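Local coordinates for putative DD-carboxypeptidase TP_0574 (Treponema pallidum, PDB 1O75), which has zinc-stimulated carboxypeptidase activity on synthetic depsipeptides, binds penicillin, and may reduce the cross-linking of the spirochaete's peptidoglycan, at residues L15-Y20 and H153-V158; S227-S232 and I298-D303; V258-Y263 and Y276-S281; Y312-L317 and V326-F331. The protein carries 2 engineered substitutions. All coordinates share one frame; numbering follows the deposited sequence.

Interaction 1 of 4, residues L15-Y20 and H153-V158; sequences LSYADY and HGMKFV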
# COMPACT_ATOMS: atom_id res chain seq x y z
N LEU B 15 26.61 -11.37 -15.06
CA LEU B 15 27.26 -12.22 -14.05
C LEU B 15 26.25 -12.92 -13.15
O LEU B 15 25.24 -12.34 -12.74
CB LEU B 15 28.20 -11.37 -13.16
CG LEU B 15 29.58 -10.90 -13.64
CD1 LEU B 15 29.43 -10.02 -14.87
CD2 LEU B 15 30.28 -10.13 -12.50
N SER B 16 26.53 -14.18 -12.86
CA SER B 16 25.70 -14.94 -11.96
C SER B 16 25.90 -14.33 -10.56
O SER B 16 26.85 -13.60 -10.33
CB SER B 16 26.18 -16.38 -11.91
OG SER B 16 27.44 -16.45 -11.28
N TYR B 17 25.00 -14.63 -9.64
CA TYR B 17 25.16 -14.10 -8.29
C TYR B 17 26.53 -14.51 -7.71
O TYR B 17 27.22 -13.68 -7.10
CB TYR B 17 24.04 -14.60 -7.38
CG TYR B 17 22.74 -13.86 -7.61
CD1 TYR B 17 22.65 -12.49 -7.41
CD2 TYR B 17 21.58 -14.55 -7.97
CE1 TYR B 17 21.45 -11.82 -7.53
CE2 TYR B 17 20.36 -13.89 -8.09
CZ TYR B 17 20.31 -12.53 -7.87
OH TYR B 17 19.10 -11.86 -7.97
N ALA B 18 26.92 -15.77 -7.90
CA ALA B 18 28.23 -16.21 -7.39
C ALA B 18 29.39 -15.45 -8.06
O ALA B 18 30.34 -15.03 -7.36
CB ALA B 18 28.40 -17.71 -7.58
N ASP B 19 29.33 -15.26 -9.38
CA ASP B 19 30.36 -14.52 -10.11
C ASP B 19 30.48 -13.10 -9.57
O ASP B 19 31.57 -12.52 -9.50
CB ASP B 19 30.04 -14.34 -11.60
CG ASP B 19 30.04 -15.64 -12.40
OD1 ASP B 19 30.89 -16.51 -12.15
OD2 ASP B 19 29.17 -15.73 -13.32
N TYR B 20 29.33 -12.50 -9.26
CA TYR B 20 29.33 -11.12 -8.78
C TYR B 20 29.89 -10.97 -7.36
O TYR B 20 30.72 -10.12 -7.09
CB TYR B 20 27.89 -10.55 -8.80
CG TYR B 20 27.80 -9.09 -8.42
CD1 TYR B 20 27.80 -8.69 -7.07
CD2 TYR B 20 27.83 -8.09 -9.39
CE1 TYR B 20 27.84 -7.35 -6.72
CE2 TYR B 20 27.87 -6.75 -9.05
CZ TYR B 20 27.88 -6.38 -7.72
OH TYR B 20 27.94 -5.05 -7.38
N HIS B 153 19.27 -16.19 -12.09
CA HIS B 153 20.69 -16.56 -12.05
C HIS B 153 21.68 -15.48 -11.65
O HIS B 153 22.78 -15.79 -11.18
CB HIS B 153 21.15 -17.06 -13.42
CG HIS B 153 20.43 -18.28 -13.90
ND1 HIS B 153 20.76 -19.59 -13.84
CD2 HIS B 153 19.22 -18.21 -14.56
CE1 HIS B 153 19.75 -20.29 -14.45
NE2 HIS B 153 18.83 -19.43 -14.88
N GLY B 154 21.29 -14.23 -11.89
CA GLY B 154 22.17 -13.12 -11.61
C GLY B 154 21.73 -11.85 -12.30
O GLY B 154 20.56 -11.67 -12.66
N MET B 155 22.69 -10.97 -12.53
CA MET B 155 22.42 -9.66 -13.10
C MET B 155 22.89 -9.52 -14.54
O MET B 155 24.01 -9.90 -14.89
CB MET B 155 23.07 -8.60 -12.20
CG MET B 155 22.47 -8.57 -10.78
SD MET B 155 23.67 -7.99 -9.57
CE MET B 155 24.47 -9.57 -9.20
N LYS B 156 22.01 -8.99 -15.38
CA LYS B 156 22.34 -8.84 -16.80
C LYS B 156 23.32 -7.72 -17.08
O LYS B 156 24.16 -7.86 -17.97
CB LYS B 156 21.07 -8.61 -17.64
CG LYS B 156 20.15 -9.82 -17.73
CD LYS B 156 19.04 -9.61 -18.78
CE LYS B 156 18.14 -8.45 -18.42
NZ LYS B 156 17.11 -8.14 -19.48
N PHE B 157 23.24 -6.64 -16.31
CA PHE B 157 24.09 -5.47 -16.52
C PHE B 157 25.02 -5.06 -15.36
O PHE B 157 24.68 -4.23 -14.52
CB PHE B 157 23.22 -4.26 -16.92
CG PHE B 157 22.23 -4.57 -18.01
CD1 PHE B 157 22.65 -4.86 -19.30
CD2 PHE B 157 20.86 -4.62 -17.73
CE1 PHE B 157 21.73 -5.21 -20.32
CE2 PHE B 157 19.92 -4.96 -18.73
CZ PHE B 157 20.36 -5.26 -20.02
N VAL B 158 26.22 -5.64 -15.35
CA VAL B 158 27.22 -5.31 -14.36
C VAL B 158 28.30 -4.49 -15.07
O VAL B 158 28.87 -4.95 -16.06
CB VAL B 158 27.88 -6.60 -13.79
CG1 VAL B 158 29.01 -6.21 -12.82
CG2 VAL B 158 26.83 -7.48 -13.10

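Interaction 2 of 4, residues S227-S232 and I298-D303; sequences SDAEAS and INYGFD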
# COMPACT_ATOMS: atom_id res chain seq x y z
N SER B 227 11.67 -13.99 6.69
CA SER B 227 12.69 -13.08 7.20
C SER B 227 12.67 -12.96 8.73
O SER B 227 11.61 -12.87 9.34
CB SER B 227 12.52 -11.66 6.60
OG SER B 227 12.84 -11.64 5.22
N ASP B 228 13.84 -13.00 9.35
CA ASP B 228 13.95 -12.80 10.79
C ASP B 228 13.76 -11.31 11.06
O ASP B 228 13.20 -10.90 12.08
CB ASP B 228 15.34 -13.24 11.28
CG ASP B 228 15.43 -14.74 11.41
OD1 ASP B 228 14.40 -15.31 11.82
OD2 ASP B 228 16.48 -15.32 11.09
N ALA B 229 14.23 -10.50 10.12
CA ALA B 229 14.11 -9.05 10.23
C ALA B 229 14.17 -8.45 8.85
O ALA B 229 14.76 -9.02 7.94
CB ALA B 229 15.25 -8.48 11.11
N GLU B 230 13.58 -7.27 8.70
CA GLU B 230 13.55 -6.63 7.41
C GLU B 230 13.60 -5.13 7.55
O GLU B 230 13.10 -4.57 8.53
CB GLU B 230 12.27 -7.09 6.69
CG GLU B 230 11.96 -6.36 5.41
CD GLU B 230 11.15 -5.09 5.65
OE1 GLU B 230 10.75 -4.44 4.65
OE2 GLU B 230 10.91 -4.73 6.83
N ALA B 231 14.23 -4.46 6.59
CA ALA B 231 14.32 -3.01 6.62
C ALA B 231 13.68 -2.48 5.36
O ALA B 231 13.89 -3.02 4.27
CB ALA B 231 15.80 -2.55 6.68
N SER B 232 12.87 -1.44 5.51
CA SER B 232 12.19 -0.80 4.40
C SER B 232 12.83 0.55 4.21
O SER B 232 12.64 1.46 5.02
CB SER B 232 10.70 -0.61 4.72
OG SER B 232 10.03 -1.84 4.64
N ILE B 298 16.61 -10.43 6.06
CA ILE B 298 17.66 -11.39 6.36
C ILE B 298 17.10 -12.52 7.20
O ILE B 298 16.15 -12.33 7.95
CB ILE B 298 18.82 -10.69 7.12
CG1 ILE B 298 20.03 -11.63 7.21
CG2 ILE B 298 18.37 -10.27 8.54
CD1 ILE B 298 21.26 -10.95 7.85
N ASN B 299 17.64 -13.71 7.00
CA ASN B 299 17.25 -14.85 7.83
C ASN B 299 18.58 -15.35 8.35
O ASN B 299 19.41 -15.82 7.58
CB ASN B 299 16.56 -15.96 7.03
CG ASN B 299 16.14 -17.12 7.92
OD1 ASN B 299 16.99 -17.80 8.50
ND2 ASN B 299 14.83 -17.33 8.05
N TYR B 300 18.80 -15.25 9.65
CA TYR B 300 20.08 -15.63 10.24
C TYR B 300 20.49 -17.07 9.96
O TYR B 300 21.67 -17.41 10.05
CB TYR B 300 20.06 -15.38 11.74
CG TYR B 300 19.65 -13.96 12.09
CD1 TYR B 300 18.69 -13.70 13.08
CD2 TYR B 300 20.21 -12.86 11.41
CE1 TYR B 300 18.31 -12.40 13.40
CE2 TYR B 300 19.84 -11.55 11.73
CZ TYR B 300 18.89 -11.33 12.72
OH TYR B 300 18.53 -10.04 13.05
N GLY B 301 19.52 -17.91 9.59
CA GLY B 301 19.84 -19.30 9.33
C GLY B 301 20.23 -19.67 7.92
O GLY B 301 20.55 -20.82 7.66
N PHE B 302 20.22 -18.71 6.98
CA PHE B 302 20.60 -19.02 5.60
C PHE B 302 22.10 -19.20 5.53
O PHE B 302 22.84 -18.50 6.23
CB PHE B 302 20.19 -17.90 4.64
CG PHE B 302 18.69 -17.74 4.45
CD1 PHE B 302 17.78 -18.63 5.02
CD2 PHE B 302 18.20 -16.70 3.66
CE1 PHE B 302 16.39 -18.48 4.81
CE2 PHE B 302 16.85 -16.53 3.43
CZ PHE B 302 15.93 -17.43 4.01
N ASP B 303 22.57 -20.10 4.69
CA ASP B 303 24.02 -20.29 4.59
C ASP B 303 24.78 -19.04 4.18
O ASP B 303 25.89 -18.80 4.67
CB ASP B 303 24.36 -21.41 3.61
CG ASP B 303 23.84 -22.77 4.06
OD1 ASP B 303 23.60 -22.97 5.27
OD2 ASP B 303 23.68 -23.64 3.18

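Interaction 3 of 4, residues V258-Y263 and Y276-S281; sequences VRYDYY and YGTKHS. With XE (xenon), chain F.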
# COMPACT_ATOMS: atom_id res chain seq x y z
N VAL B 258 22.29 -5.58 -3.04
CA VAL B 258 22.54 -4.95 -1.75
C VAL B 258 23.61 -5.70 -0.98
O VAL B 258 23.60 -6.94 -0.93
CB VAL B 258 21.28 -4.96 -0.83
CG1 VAL B 258 21.49 -3.98 0.36
CG2 VAL B 258 20.06 -4.60 -1.59
N ARG B 259 24.51 -4.95 -0.36
CA ARG B 259 25.54 -5.55 0.46
C ARG B 259 25.13 -5.36 1.91
O ARG B 259 24.65 -4.28 2.29
CB ARG B 259 26.88 -4.86 0.25
CG ARG B 259 28.02 -5.48 1.09
CD ARG B 259 29.26 -4.55 1.07
NE ARG B 259 30.37 -5.11 1.83
CZ ARG B 259 31.38 -5.78 1.29
NH1 ARG B 259 31.41 -5.97 -0.02
NH2 ARG B 259 32.36 -6.25 2.06
N TYR B 260 25.26 -6.39 2.73
CA TYR B 260 24.95 -6.23 4.16
C TYR B 260 26.31 -6.23 4.92
O TYR B 260 27.09 -7.17 4.76
CB TYR B 260 24.14 -7.43 4.71
CG TYR B 260 22.71 -7.58 4.17
CD1 TYR B 260 22.11 -6.55 3.43
CD2 TYR B 260 21.97 -8.74 4.44
CE1 TYR B 260 20.79 -6.68 2.96
CE2 TYR B 260 20.64 -8.88 3.97
CZ TYR B 260 20.06 -7.84 3.23
OH TYR B 260 18.76 -7.97 2.79
N ASP B 261 26.58 -5.20 5.72
CA ASP B 261 27.79 -5.19 6.56
C ASP B 261 27.22 -5.28 7.99
O ASP B 261 26.34 -4.50 8.37
CB ASP B 261 28.61 -3.91 6.40
CG ASP B 261 29.36 -3.85 5.10
OD1 ASP B 261 29.86 -4.90 4.64
OD2 ASP B 261 29.47 -2.76 4.54
N TYR B 262 27.74 -6.22 8.76
CA TYR B 262 27.27 -6.50 10.12
C TYR B 262 28.28 -6.06 11.19
O TYR B 262 29.44 -6.49 11.17
CB TYR B 262 27.02 -8.00 10.24
CG TYR B 262 26.50 -8.49 11.57
CD1 TYR B 262 25.51 -7.80 12.25
CD2 TYR B 262 26.97 -9.70 12.12
CE1 TYR B 262 24.97 -8.30 13.45
CE2 TYR B 262 26.44 -10.21 13.31
CZ TYR B 262 25.45 -9.50 13.97
OH TYR B 262 24.91 -9.97 15.15
N TYR B 263 27.81 -5.23 12.12
CA TYR B 263 28.65 -4.71 13.19
C TYR B 263 28.36 -5.32 14.55
O TYR B 263 28.78 -4.78 15.59
CB TYR B 263 28.51 -3.18 13.23
CG TYR B 263 29.27 -2.50 12.09
CD1 TYR B 263 28.75 -2.45 10.79
CD2 TYR B 263 30.54 -1.96 12.30
CE1 TYR B 263 29.50 -1.89 9.72
CE2 TYR B 263 31.29 -1.40 11.25
CZ TYR B 263 30.78 -1.37 9.97
OH TYR B 263 31.58 -0.89 8.92
N TYR B 276 27.94 -9.70 3.91
CA TYR B 276 27.19 -10.73 3.21
C TYR B 276 26.67 -10.18 1.89
O TYR B 276 26.41 -8.98 1.75
CB TYR B 276 26.01 -11.20 4.07
CG TYR B 276 26.36 -11.49 5.52
CD1 TYR B 276 27.09 -12.63 5.87
CD2 TYR B 276 25.99 -10.62 6.53
CE1 TYR B 276 27.44 -12.90 7.22
CE2 TYR B 276 26.32 -10.87 7.89
CZ TYR B 276 27.05 -12.00 8.22
OH TYR B 276 27.33 -12.27 9.53
N GLY B 277 26.55 -11.07 0.91
CA GLY B 277 26.01 -10.70 -0.39
C GLY B 277 24.54 -11.09 -0.31
O GLY B 277 24.15 -11.80 0.63
N THR B 278 23.73 -10.65 -1.27
CA THR B 278 22.30 -10.96 -1.26
C THR B 278 21.84 -11.33 -2.67
O THR B 278 22.54 -11.10 -3.66
CB THR B 278 21.47 -9.76 -0.82
OG1 THR B 278 21.70 -8.67 -1.74
CG2 THR B 278 21.83 -9.32 0.63
N LYS B 279 20.63 -11.88 -2.74
CA LYS B 279 20.04 -12.27 -4.03
C LYS B 279 18.67 -11.60 -4.08
O LYS B 279 17.90 -11.68 -3.13
CB LYS B 279 19.92 -13.79 -4.10
CG LYS B 279 21.28 -14.45 -4.09
CD LYS B 279 21.21 -15.93 -4.43
CE LYS B 279 20.53 -16.73 -3.34
NZ LYS B 279 20.68 -18.21 -3.61
N HIS B 280 18.36 -10.95 -5.19
CA HIS B 280 17.08 -10.26 -5.26
C HIS B 280 15.92 -11.24 -5.20
O HIS B 280 16.05 -12.40 -5.58
CB HIS B 280 16.98 -9.42 -6.53
CG HIS B 280 15.87 -8.43 -6.49
ND1 HIS B 280 15.79 -7.46 -5.51
CD2 HIS B 280 14.77 -8.28 -7.27
CE1 HIS B 280 14.69 -6.75 -5.70
NE2 HIS B 280 14.05 -7.23 -6.76
N SER B 281 14.79 -10.77 -4.68
CA SER B 281 13.57 -11.56 -4.53
C SER B 281 13.67 -12.40 -3.26
O SER B 281 12.75 -12.41 -2.46
CB SER B 281 13.34 -12.45 -5.74
OG SER B 281 12.07 -13.06 -5.59
XE XE F . 18.41 -6.65 6.13

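Interaction 4 of 4, residues Y312-L317 and V326-F331; sequences YYRLTL and VADVRF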
# COMPACT_ATOMS: atom_id res chain seq x y z
N TYR B 312 23.57 -4.42 14.69
CA TYR B 312 23.66 -3.28 13.80
C TYR B 312 24.17 -3.66 12.44
O TYR B 312 25.24 -4.30 12.29
CB TYR B 312 24.59 -2.23 14.41
CG TYR B 312 24.04 -1.67 15.68
CD1 TYR B 312 23.21 -0.56 15.68
CD2 TYR B 312 24.30 -2.32 16.90
CE1 TYR B 312 22.65 -0.09 16.87
CE2 TYR B 312 23.72 -1.86 18.09
CZ TYR B 312 22.91 -0.76 18.06
OH TYR B 312 22.31 -0.34 19.23
N TYR B 313 23.41 -3.22 11.44
CA TYR B 313 23.76 -3.49 10.06
C TYR B 313 23.87 -2.20 9.27
O TYR B 313 23.27 -1.18 9.60
CB TYR B 313 22.69 -4.38 9.38
CG TYR B 313 22.66 -5.80 9.87
CD1 TYR B 313 22.03 -6.14 11.07
CD2 TYR B 313 23.25 -6.82 9.12
CE1 TYR B 313 22.01 -7.48 11.51
CE2 TYR B 313 23.24 -8.13 9.55
CZ TYR B 313 22.61 -8.45 10.75
OH TYR B 313 22.60 -9.78 11.13
N ARG B 314 24.66 -2.28 8.22
CA ARG B 314 24.83 -1.16 7.30
C ARG B 314 24.48 -1.78 5.96
O ARG B 314 25.13 -2.75 5.54
CB ARG B 314 26.28 -0.66 7.29
CG ARG B 314 26.57 0.33 6.17
CD ARG B 314 27.77 1.23 6.51
NE ARG B 314 27.44 2.15 7.61
CZ ARG B 314 28.34 2.80 8.34
NH1 ARG B 314 29.64 2.63 8.12
NH2 ARG B 314 27.93 3.61 9.31
N LEU B 315 23.46 -1.24 5.30
CA LEU B 315 23.00 -1.74 4.00
C LEU B 315 23.48 -0.81 2.89
O LEU B 315 23.35 0.40 3.00
CB LEU B 315 21.45 -1.77 3.95
CG LEU B 315 20.74 -2.28 5.20
CD1 LEU B 315 19.23 -2.31 4.98
CD2 LEU B 315 21.27 -3.66 5.55
N THR B 316 24.03 -1.37 1.83
CA THR B 316 24.47 -0.54 0.72
C THR B 316 23.72 -0.97 -0.55
O THR B 316 23.93 -2.06 -1.04
CB THR B 316 26.00 -0.68 0.49
OG1 THR B 316 26.68 -0.28 1.69
CG2 THR B 316 26.46 0.24 -0.67
N LEU B 317 22.85 -0.09 -1.06
CA LEU B 317 22.08 -0.35 -2.29
C LEU B 317 22.96 -0.03 -3.50
O LEU B 317 23.49 1.07 -3.60
CB LEU B 317 20.84 0.55 -2.33
CG LEU B 317 19.56 0.14 -1.59
CD1 LEU B 317 19.86 -0.55 -0.32
CD2 LEU B 317 18.71 1.38 -1.37
N VAL B 326 23.55 4.29 1.28
CA VAL B 326 23.90 3.56 2.49
C VAL B 326 22.90 3.82 3.58
O VAL B 326 22.58 4.97 3.87
CB VAL B 326 25.33 3.97 3.00
CG1 VAL B 326 25.70 3.16 4.23
CG2 VAL B 326 26.37 3.73 1.90
N ALA B 327 22.42 2.76 4.21
CA ALA B 327 21.45 2.90 5.29
C ALA B 327 21.85 2.06 6.50
O ALA B 327 22.20 0.89 6.35
CB ALA B 327 20.06 2.46 4.80
N ASP B 328 21.79 2.66 7.68
CA ASP B 328 22.11 1.94 8.90
C ASP B 328 20.81 1.57 9.63
O ASP B 328 19.91 2.41 9.78
CB ASP B 328 22.99 2.81 9.82
CG ASP B 328 24.41 2.99 9.27
OD1 ASP B 328 24.78 2.28 8.31
OD2 ASP B 328 25.17 3.84 9.80
N VAL B 329 20.72 0.33 10.09
CA VAL B 329 19.53 -0.12 10.78
C VAL B 329 19.91 -1.10 11.88
O VAL B 329 20.95 -1.74 11.82
CB VAL B 329 18.55 -0.82 9.79
CG1 VAL B 329 19.17 -2.11 9.22
CG2 VAL B 329 17.28 -1.18 10.51
N ARG B 330 19.06 -1.21 12.89
CA ARG B 330 19.34 -2.14 13.98
C ARG B 330 18.22 -3.17 14.10
O ARG B 330 17.04 -2.81 14.08
CB ARG B 330 19.47 -1.39 15.32
CG ARG B 330 19.82 -2.33 16.49
CD ARG B 330 19.62 -1.65 17.85
NE ARG B 330 19.73 -2.63 18.93
CZ ARG B 330 19.43 -2.36 20.19
NH1 ARG B 330 19.01 -1.15 20.53
NH2 ARG B 330 19.58 -3.29 21.12
N PHE B 331 18.58 -4.44 14.18
CA PHE B 331 17.57 -5.48 14.35
C PHE B 331 17.69 -5.97 15.80
O PHE B 331 18.74 -6.41 16.24
CB PHE B 331 17.79 -6.63 13.36
CG PHE B 331 17.67 -6.23 11.91
CD1 PHE B 331 16.69 -5.32 11.50
CD2 PHE B 331 18.51 -6.80 10.94
CE1 PHE B 331 16.53 -4.99 10.14
CE2 PHE B 331 18.37 -6.49 9.58
CZ PHE B 331 17.38 -5.57 9.18

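Interaction 1 of 4, residues L15-Y20 and H153-V158
A strand-to-helix junction closed by a capping box forms this contact: strand 8-16 ends against the long, broken strand 143-163 in an antiparallel pairing, and helix 17-25 starts at once. L15 and M155 are a hydrogen-bonded pair. L15 N reaches M155 O at 3.0 Å, and M155 N returns to L15 O at 2.9 Å, both nearly along the C=O axes. At S16 and G154 the chains close to 4.0 Å between CA atoms. Beyond them the helix's first residue still holds the strand, Y17 N lying 2.9 Å from H153 O, in the carbonyl plane and on a lone pair. S16 is the N-cap: its OG, in the crowded position between backbone N and carbonyl carbon (chi1 69°), accepts from D19 N, while D19 OD2 takes S16 N on its anti lone pair. The Y17 ring lies across G154, whose CA sits over the ring centre in a CH-pi contact, 3.9 Å from the centroid, and also makes a CA-H...O contact to L15 O. The phenol ends at H280 N, to which Y17 OH is hydrogen-bonded. Past the corner at K156, V158 points back toward the helix segment, its CB against L15 CD1 and its CG2 at the edge of the Y20 ring. Y20 CG stands anti to its backbone N (chi1 -176°), which brings the ring over M155. SD lies over the Y20 ring face, offset toward its rim, a Met-aromatic contact 4.4 Å from the centroid; the bend at chi3 (-86°) turns M155 CE to within 3.5 Å of Y20 CG.

Interaction 2 of 4, residues S227-S232 and I298-D303
I298 O is the acceptor on which this contact turns. It takes D228 N at 2.8 Å in its carbonyl plane, and A229 N more weakly at 3.4 Å, so two successive residues face one: a classic beta bulge where strand 229-237 begins. The reverse bond runs from I298 N to A229 O, 3.0 Å, nearly along the C=O axis. From the bulge the D228 carboxylate, with CG anti to its own carbonyl carbon (chi1 -79°), reaches into the type I turn N299-F302. OD2 accepts Y300 N at 2.7 Å on its anti lone pair. The same side chain lies obliquely over the Y300 ring, D228 CB 4.1 Å from its centroid in a CH-pi contact. The turn is tied from within: N299 OD1 accepts G301 N at 2.8 Å, an Asx turn, and F302 N bonds to N299 O. N299 ND2 is satisfied by G226 O, fixing the rotation of the amide. The pairing joins one end of the sheet's two central strands, 229-237 starting and 293-298 finishing. From it A229, I298 and Y300 pack on F331 of strand 325-331, the last two also on Y313 of strand 311-319, across a beta sandwich consistent with the E-set clan.

Interaction 3 of 4, residues V258-Y263 and Y276-S281
D261 OD1 is gripped twice: R259 NE meets its syn lone pair at 2.9 Å, a straight salt bridge (N-H...O 164°) within the guanidinium plane, and S275 OG hydrogen-bonds to it as well. Across the segments Y260 and Y276 form an antiparallel hydrogen-bonded pair. Y260 N points almost straight at Y276 O, 3.0 Å at 174°, and Y276 N lies 2.8 Å from Y260 O. Beyond Y276 the chain is irregular, and a side chain takes over: T278 OG1, in the crowded position between N and carbonyl carbon (chi1 60°), donates to a lone pair of V258 O at 2.7 Å. That rotamer sets T278 CG2 over the centre of the Y260 ring in a CH-pi contact, 3.5 Å from the centroid. Xenon rests on the opposite face, 3.5 Å from Y260 CZ, so the ring is sandwiched between methyl and noble gas; its OH bonds to G297 O. Y260 thus forms one wall of a xenon pocket between the domain's two sheets, completed by C296, G297 and F331. Y276 lies alongside Y262, pointing the same way, with CE2 3.8 Å from Y262 CB. Strand 255-262 runs between 274-276 and 311-319. Y262 stacks on Y313 of the latter, while Y260 reaches C296 and I298 of strand 293-298 in the facing sheet.

Interaction 4 of 4, residues Y312-L317 and V326-F331
Y313, L315, A327, V329 and F331 make the apolar side of this beta hairpin. The Y313 and F331 rings meet obliquely, planes 44° apart, with Y313 CD1 3.6 Å from F331 CD2. V329 CG1 sits 4.2 Å from both Y313 CB and L315 CD1. Y313 N meets V329 O nearly along its C=O axis, whereas V329 N approaches Y313 O from above the carbonyl plane; in the other pair L315 N to A327 O is the shortest of the four backbone hydrogen bonds, 2.7 Å at 178°, and A327 N returns to L315 O. On the other face R330 runs beside Y312, its CG over the ring 3.8 Å from the centroid and the phenol oxygen over a face of the guanidinium, without a hydrogen bond to NE. R314 bends at chi3 and grips D328 side-on: NE to OD1 and NH2 to OD2, each 2.8 Å, both on syn lone pairs and in the guanidinium plane, while V326 CG1 packs on R314's CG and CD. Strand 325-331 is outermost in its sheet, with 311-319 bonded to 255-262 beyond; F331 touches the bound xenon and packs with Y313 on I298 of strand 293-298, and V329 lies against T219 of strand 212-220.

How the interactions relate
From the N terminus, interaction 1 comes first: it closes a loop of 132 residues by pairing the end of strand 8-16 with strand 143-163 in Tp47 domain a. The other three lie in Tp47 domain C. Interaction 2 closes a 65-residue loop, and interaction 3, closing 12 residues, is nested inside it; interaction 4, the hairpin 311-331, follows in series, and no loops cross. Interactions 3 and 4 share one sheet through strands 255-262 and 311-319, while interaction 2 belongs to the facing sheet and packs on both, beside the xenon, which touches Y260 and F331 among others. Interaction 1 touches this sandwich through interaction 3, where Y17 meets residues 278-280.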